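Local coordinates for protein lipolytic enzyme (Clostridium thermocellum, PDB 2VPT) that hydrolyses ester groups on plant cell-wall carbohydrates, probably acetyl groups of xylan, as the catalytic domain of a cellulosomal family 3 carbohydrate esterase, at the interface of chains A and B. Sequence-based numbering; all coordinates share one arbitrary frame. Chains: chain A/B, Lipolytic enzyme.

Contact 1: the interface of chains A and B. Residues chain A 17, 24, 48-50, 64; chain B 17, 24, 49-50.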
ATOM      1  N   GLU A  17      -4.942   5.075   2.126  1.00  7.96           N
ATOM      2  CA  GLU A  17      -3.907   4.226   1.549  1.00  8.82           C
ATOM      3  C   GLU A  17      -4.404   3.586   0.259  1.00  9.21           C
ATOM      4  O   GLU A  17      -3.633   3.441  -0.697  1.00  9.36           O
ATOM      5  CB  GLU A  17      -3.412   3.183   2.551  1.00  9.17           C
ATOM      6  CG  GLU A  17      -2.183   2.410   2.059  1.00 10.13           C
ATOM      7  CD  GLU A  17      -1.419   1.712   3.168  1.00  9.39           C
ATOM      8  OE1 GLU A  17      -2.031   1.321   4.189  1.00 11.47           O
ATOM      9  OE2 GLU A  17      -0.197   1.556   2.990  1.00 11.58           O
HETATM   10  N   MSE A  24      -4.030   0.803  -4.942  1.00 12.31           N
HETATM   11  CA  MSE A  24      -3.541   1.558  -3.787  1.00 11.90           C
HETATM   12  C   MSE A  24      -3.311   3.031  -4.096  1.00 10.58           C
HETATM   13  O   MSE A  24      -2.431   3.684  -3.537  1.00 10.36           O
HETATM   14  CB  MSE A  24      -2.299   0.899  -3.176  1.00 12.62           C
HETATM   15  CG  MSE A  24      -2.409  -0.600  -2.941  1.00 12.60           C
HETATM   16 SE   MSE A  24      -3.696  -1.163  -1.594  0.50 13.80          SE
HETATM   17  CE  MSE A  24      -3.140  -0.026  -0.499  1.00 11.10           C
ATOM     18  N   GLN A  48       4.559   7.410   3.109  1.00  9.25           N
ATOM     19  CA  GLN A  48       4.047   6.230   2.397  1.00  9.40           C
ATOM     20  C   GLN A  48       4.139   6.500   0.907  1.00  9.18           C
ATOM     21  O   GLN A  48       4.164   7.655   0.492  1.00  9.64           O
ATOM     22  CB  GLN A  48       2.583   5.982   2.724  1.00  9.38           C
ATOM     23  CG  GLN A  48       2.261   5.794   4.206  1.00  9.77           C
ATOM     24  CD  GLN A  48       2.530   4.412   4.683  1.00 10.14           C
ATOM     25  OE1 GLN A  48       3.692   4.008   4.829  1.00 12.05           O
ATOM     26  NE2 GLN A  48       1.467   3.658   4.923  1.00 11.07           N
ATOM     27  N   ARG A  49       4.208   5.451   0.096  1.00  9.27           N
ATOM     28  CA  ARG A  49       4.167   5.638  -1.358  0.50 10.77           C
ATOM     29  C   ARG A  49       3.484   4.443  -1.996  1.00  9.30           C
ATOM     30  O   ARG A  49       3.933   3.303  -1.874  1.00  8.90           O
ATOM     31  CB  ARG A  49       5.570   5.906  -1.934  0.50 11.08           C
ATOM     32  CG  ARG A  49       5.607   6.211  -3.442  0.50 14.46           C
ATOM     33  CD  ARG A  49       6.603   7.334  -3.900  0.50 16.36           C
ATOM     34  NE  ARG A  49       7.798   7.532  -3.081  0.50 19.94           N
ATOM     35  CZ  ARG A  49       8.546   8.644  -3.030  0.50 21.51           C
ATOM     36  NH1 ARG A  49       8.240   9.732  -3.730  0.50 23.28           N
ATOM     37  NH2 ARG A  49       9.612   8.681  -2.242  0.50 22.62           N
ATOM     38  N   SER A  50       2.366   4.719  -2.662  1.00  9.07           N
ATOM     39  CA  SER A  50       1.601   3.686  -3.329  1.00  9.27           C
ATOM     40  C   SER A  50       0.675   4.294  -4.358  1.00  8.74           C
ATOM     41  O   SER A  50       0.249   5.440  -4.219  1.00  9.94           O
ATOM     42  CB  SER A  50       0.777   2.867  -2.335  1.00  9.60           C
ATOM     43  OG  SER A  50      -0.265   3.607  -1.721  1.00 10.54           O
ATOM     44  N   SER A  64      -3.533   1.822   6.477  1.00 11.38           N
ATOM     45  CA  SER A  64      -4.563   0.820   6.634  1.00 11.99           C
ATOM     46  C   SER A  64      -4.543   0.273   8.054  1.00 12.05           C
ATOM     47  O   SER A  64      -3.489  -0.050   8.584  1.00 12.97           O
ATOM     48  CB  SER A  64      -4.359  -0.319   5.639  1.00 12.70           C
ATOM     49  OG  SER A  64      -4.450   0.170   4.315  1.00 13.73           O
TER
ATOM     50  N   GLU B  17       3.127  -6.391  -2.020  1.00  7.96           N
ATOM     51  CA  GLU B  17       2.685  -5.112  -1.478  1.00  8.82           C
ATOM     52  C   GLU B  17       2.023  -5.312  -0.120  1.00  9.21           C
ATOM     53  O   GLU B  17       2.197  -4.482   0.781  1.00  9.36           O
ATOM     54  CB  GLU B  17       1.772  -4.372  -2.455  1.00  9.17           C
ATOM     55  CG  GLU B  17       1.455  -2.938  -2.017  1.00 10.13           C
ATOM     56  CD  GLU B  17       0.944  -2.056  -3.140  1.00  9.39           C
ATOM     57  OE1 GLU B  17       0.307  -2.571  -4.088  1.00 11.47           O
ATOM     58  OE2 GLU B  17       1.186  -0.839  -3.048  1.00 11.58           O
HETATM   59  N   MSE B  24      -0.104  -3.799   5.183  1.00 12.31           N
HETATM   60  CA  MSE B  24       0.675  -3.635   3.954  1.00 11.90           C
HETATM   61  C   MSE B  24       2.166  -3.860   4.163  1.00 10.58           C
HETATM   62  O   MSE B  24       3.014  -3.261   3.503  1.00 10.36           O
HETATM   63  CB  MSE B  24       0.386  -2.286   3.287  1.00 12.62           C
HETATM   64  CG  MSE B  24      -1.087  -1.934   3.145  1.00 12.60           C
HETATM   65 SE   MSE B  24      -2.120  -3.053   1.934  0.50 13.80          SE
HETATM   66  CE  MSE B  24      -0.954  -2.941   0.738  1.00 11.10           C
ATOM     67  N   ARG B  49       6.459   2.280  -0.718  1.00  9.27           N
ATOM     68  CA  ARG B  49       6.734   2.264   0.722  0.50 10.77           C
ATOM     69  C   ARG B  49       5.439   2.025   1.475  1.00  9.30           C
ATOM     70  O   ARG B  49       4.487   2.800   1.382  1.00  8.90           O
ATOM     71  CB  ARG B  49       7.465   3.542   1.173  0.50 11.08           C
ATOM     72  CG  ARG B  49       7.881   3.565   2.655  0.50 14.46           C
ATOM     73  CD  ARG B  49       9.288   4.183   2.973  0.50 16.36           C
ATOM     74  NE  ARG B  49       9.781   5.210   2.056  0.50 19.94           N
ATOM     75  CZ  ARG B  49      11.062   5.569   1.886  0.50 21.51           C
ATOM     76  NH1 ARG B  49      12.053   4.977   2.545  0.50 23.28           N
ATOM     77  NH2 ARG B  49      11.365   6.524   1.018  0.50 22.62           N
ATOM     78  N   SER B  50       5.408   0.915   2.208  1.00  9.07           N
ATOM     79  CA  SER B  50       4.243   0.549   2.988  1.00  9.27           C
ATOM     80  C   SER B  50       4.612  -0.461   4.049  1.00  8.74           C
ATOM     81  O   SER B  50       5.558  -1.231   3.880  1.00  9.94           O
ATOM     82  CB  SER B  50       3.136  -0.030   2.107  1.00  9.60           C
ATOM     83  OG  SER B  50       3.470  -1.284   1.534  1.00 10.54           O
TER
HETATM   84  O   HOH W   1       1.466   2.967   1.142  1.00 12.16           O
HETATM   85  O   HOH W   2       3.178   0.399  -1.413  1.00 12.16           O
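One carboxylate oxygen, OE1 of A:Glu17, is gripped by two groups of its own chain while its carboxylate meets the CG methylene of B:Met24 across the two-fold. A:Ser64 supplies both donors: its OG lies 2.7 Å from A:Glu17 OE1 on the anti side, whereas its backbone N comes in nearly along the C-O axis, and the two arrive from opposite faces of the carboxylate plane, which should fix its rotation. A:Glu17 closes helix 14-17, the short helix beginning at the serine of the GDS motif in this GDSL-family (SGNH) hydrolase. With CG anti to the backbone N (chi1 -171°) and the chain extended beyond, its side chain runs past that of B:Met24 in the opposite direction, with OE1 of A:Glu17 3.5 Å from B:Met24 CG. The other oxygen, A:Glu17 OE2, bonds water 1 at 2.9 Å, and that water lies 3.0 Å from the carbonyl O of B:Arg49. The same carbonyl accepts the backbone N of A:Arg49 at 3.0 Å; with its twin, this bond forms an antiparallel beta bridge between the two copies of strand 48-49. Beyond it the arginine side chains run out in company, NH2 of A:Arg49 4.3 Å from NH2 of B:Arg49, an approach of like charges that may cost some stability. A:Met24 and B:Met24, both selenomethionines, reach toward each other tip to tip, their CE methyls 3.8 Å apart.

Contact 2: the interface of chains A and B. Residues chain A 64-66; chain B 23, 53.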
ATOM      1  N   SER A  64      -3.533   1.822   6.477  1.00 11.38           N
ATOM      2  CA  SER A  64      -4.563   0.820   6.634  1.00 11.99           C
ATOM      3  C   SER A  64      -4.543   0.273   8.054  1.00 12.05           C
ATOM      4  O   SER A  64      -3.489  -0.050   8.584  1.00 12.97           O
ATOM      5  CB  SER A  64      -4.359  -0.319   5.639  1.00 12.70           C
ATOM      6  OG  SER A  64      -4.450   0.170   4.315  1.00 13.73           O
ATOM      7  N   GLY A  65      -5.722   0.186   8.649  1.00 12.31           N
ATOM      8  CA  GLY A  65      -5.871  -0.380   9.983  1.00 12.48           C
ATOM      9  C   GLY A  65      -5.827   0.628  11.103  1.00 12.85           C
ATOM     10  O   GLY A  65      -6.130   0.276  12.239  1.00 15.17           O
ATOM     11  N   TRP A  66      -5.493   1.886  10.825  1.00 11.38           N
ATOM     12  CA  TRP A  66      -5.205   2.825  11.903  1.00 10.73           C
ATOM     13  C   TRP A  66      -6.417   3.579  12.410  1.00 10.54           C
ATOM     14  O   TRP A  66      -7.352   3.880  11.670  1.00 10.74           O
ATOM     15  CB  TRP A  66      -4.125   3.818  11.532  1.00 10.00           C
ATOM     16  CG  TRP A  66      -2.745   3.252  11.479  1.00  9.99           C
ATOM     17  CD1 TRP A  66      -2.373   2.005  11.067  1.00 11.22           C
ATOM     18  CD2 TRP A  66      -1.537   3.958  11.770  1.00 10.57           C
ATOM     19  NE1 TRP A  66      -0.997   1.895  11.106  1.00 11.57           N
ATOM     20  CE2 TRP A  66      -0.464   3.077  11.534  1.00 10.98           C
ATOM     21  CE3 TRP A  66      -1.261   5.251  12.224  1.00 10.60           C
ATOM     22  CZ2 TRP A  66       0.859   3.452  11.718  1.00 12.52           C
ATOM     23  CZ3 TRP A  66       0.054   5.613  12.425  1.00 12.06           C
ATOM     24  CH2 TRP A  66       1.100   4.720  12.182  1.00 11.72           C
TER
ATOM     25  N   GLU B  23      -1.142  -4.681   7.657  1.00 14.02           N
ATOM     26  CA  GLU B  23      -0.902  -3.253   7.383  1.00 14.43           C
ATOM     27  C   GLU B  23       0.076  -3.025   6.245  1.00 13.33           C
ATOM     28  O   GLU B  23       0.949  -2.164   6.312  1.00 12.67           O
ATOM     29  CB  GLU B  23      -0.436  -2.523   8.652  1.00 15.40           C
ATOM     30  CG  GLU B  23      -1.423  -2.669   9.779  1.00 17.59           C
ATOM     31  CD  GLU B  23      -1.198  -1.753  10.957  1.00 18.52           C
ATOM     32  OE1 GLU B  23      -0.143  -1.070  11.058  1.00 19.36           O
ATOM     33  OE2 GLU B  23      -2.133  -1.730  11.801  1.00 24.76           O
ATOM     34  N   SER B  53       4.007   0.215  11.518  0.50 12.82           N
ATOM     35  CA  SER B  53       5.010   1.015  12.215  0.50 13.95           C
ATOM     36  C   SER B  53       6.224   0.194  12.663  0.50 13.60           C
ATOM     37  O   SER B  53       7.340   0.706  12.715  0.50 14.07           O
ATOM     38  CB  SER B  53       4.376   1.742  13.413  0.50 14.80           C
ATOM     39  OG  SER B  53       3.776   2.947  12.975  0.50 16.40           O
TER
HETATM   40  O   HOH W   3      -0.922   0.381   7.145  1.00 20.94           O
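A:Trp66 and B:Glu23 are joined by a direct polar link, an indole N-H given to a carboxylate between two loops of the esterase dimer seen in the crystal. NE1 of A:Trp66 donates to OE1 of B:Glu23 over 3.1 Å, with a bent geometry of 149° at the hydrogen. The donor comes from above the carboxylate plane, and the acceptor is tilted somewhat from the indole plane. Another link passes through water 3, which lies 3.0 Å from the carbonyl O of A:Ser64. The distance from water 3 to the backbone O of B:Glu23 is longer, 3.3 Å; the water thus links the two main chains, more loosely on the B:Glu23 side.

Van der Waals contacts complete the patch. The B:Glu23 chain, extended beyond CG, crosses the tryptophan side chain at about a right angle, with carboxylate and ring planes turned 46° apart. On its way it passes the A:Ser64 carbonyl, placing CG of B:Glu23 3.5 Å from that O. A:Trp66 carries its ring with CG anti to the carbonyl carbon (chi1 -73°), which sends the indole outward toward the partner, its NE1 side to B:Glu23 and its benzo rim to B:Ser53. At that rim the hydroxyl OG of B:Ser53 sits 3.2 Å from CZ2 of A:Trp66 and 3.3 Å from its CH2.

Contact 3: the interface of chains A and B. Residues chain A 19-20, 24, 174; chain B 17, 19, 24, 64.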
HETATM    1  N   MSE A  19      -6.975   0.640  -0.058  1.00 11.48           N
HETATM    2  CA  MSE A  19      -7.426  -0.730  -0.189  1.00 12.74           C
HETATM    3  C   MSE A  19      -8.688  -0.757  -1.053  1.00 12.61           C
HETATM    4  O   MSE A  19      -9.392   0.250  -1.202  1.00 12.85           O
HETATM    5  CB  MSE A  19      -7.685  -1.364   1.176  1.00 13.84           C
HETATM    6  CG  MSE A  19      -6.439  -1.592   1.966  1.00 14.74           C
HETATM    7 SE   MSE A  19      -6.728  -2.699   3.536  0.50 15.43          SE
HETATM    8  CE  MSE A  19      -4.949  -3.301   3.847  1.00 19.32           C
ATOM      9  N   GLY A  20      -8.969  -1.911  -1.639  1.00 12.95           N
ATOM     10  CA  GLY A  20     -10.070  -2.047  -2.589  1.00 13.59           C
ATOM     11  C   GLY A  20      -9.537  -1.976  -4.000  1.00 13.93           C
ATOM     12  O   GLY A  20      -8.480  -2.544  -4.319  1.00 14.84           O
HETATM   13  N   MSE A  24      -4.030   0.803  -4.942  1.00 12.31           N
HETATM   14  CA  MSE A  24      -3.541   1.558  -3.787  1.00 11.90           C
HETATM   15  C   MSE A  24      -3.311   3.031  -4.096  1.00 10.58           C
HETATM   16  O   MSE A  24      -2.431   3.684  -3.537  1.00 10.36           O
HETATM   17  CB  MSE A  24      -2.299   0.899  -3.176  1.00 12.62           C
HETATM   18  CG  MSE A  24      -2.409  -0.600  -2.941  1.00 12.60           C
HETATM   19 SE   MSE A  24      -3.696  -1.163  -1.594  0.50 13.80          SE
HETATM   20  CE  MSE A  24      -3.140  -0.026  -0.499  1.00 11.10           C
ATOM     21  N   TRP A 174     -14.236  -5.842  -4.766  1.00 22.31           N
ATOM     22  CA  TRP A 174     -14.339  -7.281  -4.535  1.00 23.97           C
ATOM     23  C   TRP A 174     -14.255  -7.709  -3.061  1.00 23.69           C
ATOM     24  O   TRP A 174     -14.748  -8.780  -2.707  1.00 24.57           O
ATOM     25  CB  TRP A 174     -13.241  -7.998  -5.332  1.00 26.62           C
ATOM     26  CG  TRP A 174     -11.877  -7.511  -4.974  1.00 28.70           C
ATOM     27  CD1 TRP A 174     -11.207  -6.448  -5.520  1.00 29.68           C
ATOM     28  CD2 TRP A 174     -11.020  -8.045  -3.965  1.00 29.14           C
ATOM     29  NE1 TRP A 174      -9.988  -6.289  -4.906  1.00 31.04           N
ATOM     30  CE2 TRP A 174      -9.847  -7.259  -3.951  1.00 28.69           C
ATOM     31  CE3 TRP A 174     -11.132  -9.110  -3.067  1.00 27.41           C
ATOM     32  CZ2 TRP A 174      -8.794  -7.509  -3.079  1.00 27.63           C
ATOM     33  CZ3 TRP A 174     -10.081  -9.359  -2.206  1.00 26.81           C
ATOM     34  CH2 TRP A 174      -8.929  -8.561  -2.219  1.00 26.88           C
TER
ATOM     35  N   GLU B  17       3.127  -6.391  -2.020  1.00  7.96           N
ATOM     36  CA  GLU B  17       2.685  -5.112  -1.478  1.00  8.82           C
ATOM     37  C   GLU B  17       2.023  -5.312  -0.120  1.00  9.21           C
ATOM     38  O   GLU B  17       2.197  -4.482   0.781  1.00  9.36           O
ATOM     39  CB  GLU B  17       1.772  -4.372  -2.455  1.00  9.17           C
ATOM     40  CG  GLU B  17       1.455  -2.938  -2.017  1.00 10.13           C
ATOM     41  CD  GLU B  17       0.944  -2.056  -3.140  1.00  9.39           C
ATOM     42  OE1 GLU B  17       0.307  -2.571  -4.088  1.00 11.47           O
ATOM     43  OE2 GLU B  17       1.186  -0.839  -3.048  1.00 11.58           O
HETATM   44  N   MSE B  19      -1.539  -6.811   0.555  1.00 11.48           N
HETATM   45  CA  MSE B  19      -2.967  -6.803   0.795  1.00 12.74           C
HETATM   46  C   MSE B  19      -3.315  -7.943   1.753  1.00 12.61           C
HETATM   47  O   MSE B  19      -2.566  -8.917   1.900  1.00 12.85           O
HETATM   48  CB  MSE B  19      -3.753  -6.926  -0.509  1.00 13.84           C
HETATM   49  CG  MSE B  19      -3.645  -5.716  -1.377  1.00 14.74           C
HETATM   50 SE   MSE B  19      -4.903  -5.731  -2.858  0.50 15.43          SE
HETATM   51  CE  MSE B  19      -4.949  -3.874  -3.269  1.00 19.32           C
HETATM   52  N   MSE B  24      -0.104  -3.799   5.183  1.00 12.31           N
HETATM   53  CA  MSE B  24       0.675  -3.635   3.954  1.00 11.90           C
HETATM   54  C   MSE B  24       2.166  -3.860   4.163  1.00 10.58           C
HETATM   55  O   MSE B  24       3.014  -3.261   3.503  1.00 10.36           O
HETATM   56  CB  MSE B  24       0.386  -2.286   3.287  1.00 12.62           C
HETATM   57  CG  MSE B  24      -1.087  -1.934   3.145  1.00 12.60           C
HETATM   58 SE   MSE B  24      -2.120  -3.053   1.934  0.50 13.80          SE
HETATM   59  CE  MSE B  24      -0.954  -2.941   0.738  1.00 11.10           C
ATOM     60  N   SER B  64       0.144  -4.279  -6.279  1.00 11.38           N
ATOM     61  CA  SER B  64      -1.135  -4.950  -6.302  1.00 11.99           C
ATOM     62  C   SER B  64      -1.757  -4.839  -7.686  1.00 12.05           C
ATOM     63  O   SER B  64      -1.779  -3.768  -8.277  1.00 12.97           O
ATOM     64  CB  SER B  64      -2.076  -4.346  -5.263  1.00 12.70           C
ATOM     65  OG  SER B  64      -1.540  -4.512  -3.965  1.00 13.73           O
TER
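B:Met19 and A:Met24 lie antiparallel, each sliding past the other, and the twin pair A:Met19 with B:Met24 repeats the arrangement across the two-fold. All are selenomethionines. The two kinds of side chain differ in shape: Met19 is stretched out beyond CG (chi2 -169°), whereas Met24 is bent at both later torsions (chi2 -67°). The straight chain therefore delivers its terminal methyl to the flank of the folded one, and CE of B:Met19 comes 3.4 Å from SE of A:Met24, a tight fit. The twin, A:Met19 CE on B:Met24 SE, has the same separation. The two bent chains, meeting through their methyls, thus lie between the two extended ones, forming an apolar patch about the two-fold axis of this GDSL-family esterase pair.

Around this patch the B:Met19 methyl also touches the loop backbone, its CE 3.9 Å from the carbonyl O of A:Gly20. On the other flank the carboxylate of B:Glu17, held by B:Ser64, covers CG of A:Met24. A:Trp174, which immediately precedes the Asp-x-x-His catalytic segment of the family, turns the rim of its indole toward B:Met19, with CZ2 of A:Trp174 4.3 Å from SE of B:Met19.

Contacts 1 and 3 lie closest, the centres of their C-alpha atoms about 8 Å apart, and share A:Met24, B:Glu17 and B:Met24; contact 2 lies about 10 Å from contact 1, with which it shares A:Ser64, and about 12 Å from contact 3. Together they form a continuous two-fold surface in which strand 48-49, the end of helix 14-17 and neighbouring loops supply a backbone bridge, a methionine patch (selenomethionine in the crystal) and polar links. Because that helix starts at the GDS serine, the pairing lies near the catalytic region; whether the dimer exists in solution the structure alone does not show.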